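Cell division control protein Cdc48 (PDB 5E7P) probably binds and hydrolyses ATP as a Cdc48-like member of the AAA ATPase family, with ADP bound at two nucleotide sites. Local coordinates at residues P343-I348 / N372-L377. Numbering follows the deposited sequence.
Sequences PVATLI and NVDARL
Arg-376 lays the end of its guanidinium group against the first turn of helix 344-356, where Arg-376 NH2 lies 3.5 Å from Ala-345 CB, while Arg-376 NH1 comes within 2.8 Å of Thr-346 OG1. The threonine oxygen sits at the edge of the guanidinium, near its plane, whereas the alanine methyl approaches obliquely. A water joins the two sides, accepting from Arg-376 NH2 at 2.7 Å and hydrogen-bonded to Thr-346 OG1. The threonine can meet both because its hydroxyl stands anti to the carbonyl carbon (chi1 -70°), with CG2 anti to the backbone N.

Within its own loop the arginine is held by Asp-374, gripped side-on: Arg-376 NE bonds to Asp-374 OD1 and Arg-376 NH2 to Asp-374 OD2 (2.9 Å), two arms of one salt bridge, the second using the syn lone pair. Both bonds are nearly straight, and the carboxylate carbon lies in the guanidinium plane, so the pair holds the flat group against rotation. A bend at chi3 (-66°) folds the arginine chain back to this position. Asp-374 OD1 also accepts from the backbone N of Arg-376 at 3.2 Å, arriving from the same face of the carboxylate as NE. Asp-374 OD2 in turn lies 3.7 Å from Ala-345 CB, and both charged side chains touch Leu-349 further along the helix.

Only 123 Å² is buried, away from the bound nucleotides. The guanidinium links the loop between strands 361-366 and 385-388 to a helix of the first AAA domain's P-loop NTPase core, directly and through the water, while an Asx turn at Asp-374 and the bidentate Asp–Arg salt bridge hold it in place.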
loop_
_atom_site.group_PDB
_atom_site.type_symbol
_atom_site.label_atom_id
_atom_site.label_comp_id
_atom_site.label_asym_id
_atom_site.label_seq_id
_atom_site.Cartn_x
_atom_site.Cartn_y
_atom_site.Cartn_z
ATOM N N PRO A 343 7.942 27.431 3.522
ATOM C CA PRO A 343 7.264 28.602 4.095
ATOM C C PRO A 343 5.866 28.816 3.520
ATOM O O PRO A 343 4.995 29.344 4.210
ATOM C CB PRO A 343 8.172 29.763 3.687
ATOM C CG PRO A 343 9.518 29.151 3.544
ATOM C CD PRO A 343 9.278 27.772 2.999
ATOM N N VAL A 344 5.662 28.411 2.272
ATOM C CA VAL A 344 4.372 28.570 1.610
ATOM C C VAL A 344 3.267 27.767 2.304
ATOM O O VAL A 344 2.091 28.121 2.224
ATOM C CB VAL A 344 4.457 28.165 0.123
ATOM C CG1 VAL A 344 4.647 26.658 -0.020
ATOM C CG2 VAL A 344 3.221 28.625 -0.639
ATOM N N ALA A 345 3.652 26.703 3.000
ATOM C CA ALA A 345 2.684 25.844 3.674
ATOM C C ALA A 345 1.940 26.608 4.758
ATOM O O ALA A 345 0.759 26.359 5.001
ATOM C CB ALA A 345 3.369 24.612 4.261
ATOM N N THR A 346 2.634 27.542 5.402
ATOM C CA THR A 346 2.018 28.371 6.433
ATOM C C THR A 346 0.876 29.207 5.865
ATOM O O THR A 346 -0.193 29.306 6.472
ATOM C CB THR A 346 3.047 29.289 7.118
ATOM O OG1 THR A 346 3.934 28.497 7.916
ATOM C CG2 THR A 346 2.348 30.306 8.015
ATOM N N LEU A 347 1.098 29.788 4.690
ATOM C CA LEU A 347 0.076 30.598 4.034
ATOM C C LEU A 347 -1.053 29.744 3.463
ATOM O O LEU A 347 -2.221 30.146 3.481
ATOM C CB LEU A 347 0.694 31.469 2.939
ATOM C CG LEU A 347 1.647 32.560 3.434
ATOM C CD1 LEU A 347 2.153 33.401 2.279
ATOM C CD2 LEU A 347 0.966 33.433 4.471
ATOM N N ILE A 348 -0.701 28.568 2.951
ATOM C CA ILE A 348 -1.702 27.643 2.435
ATOM C C ILE A 348 -2.627 27.187 3.562
ATOM O O ILE A 348 -3.847 27.140 3.395
ATOM C CB ILE A 348 -1.054 26.425 1.752
ATOM C CG1 ILE A 348 -0.275 26.871 0.515
ATOM C CG2 ILE A 348 -2.112 25.410 1.356
ATOM C CD1 ILE A 348 0.418 25.739 -0.207
ATOM N N ASN A 372 1.964 11.574 6.597
ATOM C CA ASN A 372 2.662 12.172 5.465
ATOM C C ASN A 372 2.152 13.579 5.165
ATOM O O ASN A 372 2.679 14.266 4.288
ATOM C CB ASN A 372 2.546 11.291 4.223
ATOM C CG ASN A 372 3.480 10.099 4.267
ATOM O OD1 ASN A 372 4.424 10.064 5.057
ATOM N ND2 ASN A 372 3.227 9.119 3.408
ATOM N N VAL A 373 1.125 13.999 5.896
ATOM C CA VAL A 373 0.572 15.340 5.751
ATOM C C VAL A 373 1.085 16.244 6.868
ATOM O O VAL A 373 1.273 15.790 7.999
ATOM C CB VAL A 373 -0.968 15.315 5.773
ATOM C CG1 VAL A 373 -1.531 16.708 5.515
ATOM C CG2 VAL A 373 -1.486 14.352 4.735
ATOM N N ASP A 374 1.335 17.510 6.524
ATOM C CA ASP A 374 1.752 18.549 7.466
ATOM C C ASP A 374 0.985 18.433 8.778
ATOM O O ASP A 374 -0.245 18.369 8.780
ATOM C CB ASP A 374 1.508 19.929 6.841
ATOM C CG ASP A 374 2.292 21.045 7.522
ATOM O OD1 ASP A 374 2.438 21.035 8.763
ATOM O OD2 ASP A 374 2.762 21.945 6.799
ATOM N N ALA A 375 1.719 18.394 9.887
ATOM C CA ALA A 375 1.124 18.193 11.207
ATOM C C ALA A 375 0.072 19.245 11.543
ATOM O O ALA A 375 -0.883 18.970 12.268
ATOM C CB ALA A 375 2.200 18.170 12.277
ATOM N N ARG A 376 0.252 20.445 11.002
ATOM C CA ARG A 376 -0.633 21.565 11.297
ATOM C C ARG A 376 -1.999 21.426 10.628
ATOM O O ARG A 376 -2.912 22.199 10.916
ATOM C CB ARG A 376 0.035 22.884 10.900
ATOM C CG ARG A 376 1.323 23.164 11.665
ATOM C CD ARG A 376 2.102 24.319 11.066
ATOM N NE ARG A 376 2.595 24.014 9.727
ATOM C CZ ARG A 376 3.230 24.883 8.947
ATOM N NH1 ARG A 376 3.450 26.126 9.364
ATOM N NH2 ARG A 376 3.637 24.510 7.741
ATOM N N LEU A 377 -2.136 20.445 9.737
ATOM C CA LEU A 377 -3.423 20.152 9.112
ATOM C C LEU A 377 -4.252 19.270 10.035
ATOM O O LEU A 377 -5.472 19.401 10.111
ATOM C CB LEU A 377 -3.238 19.469 7.752
ATOM C CG LEU A 377 -4.510 19.018 7.022
ATOM C CD1 LEU A 377 -4.439 19.329 5.533
ATOM C CD2 LEU A 377 -4.758 17.530 7.233
HETATM O O HOH W 1 5.503 26.401 7.038
#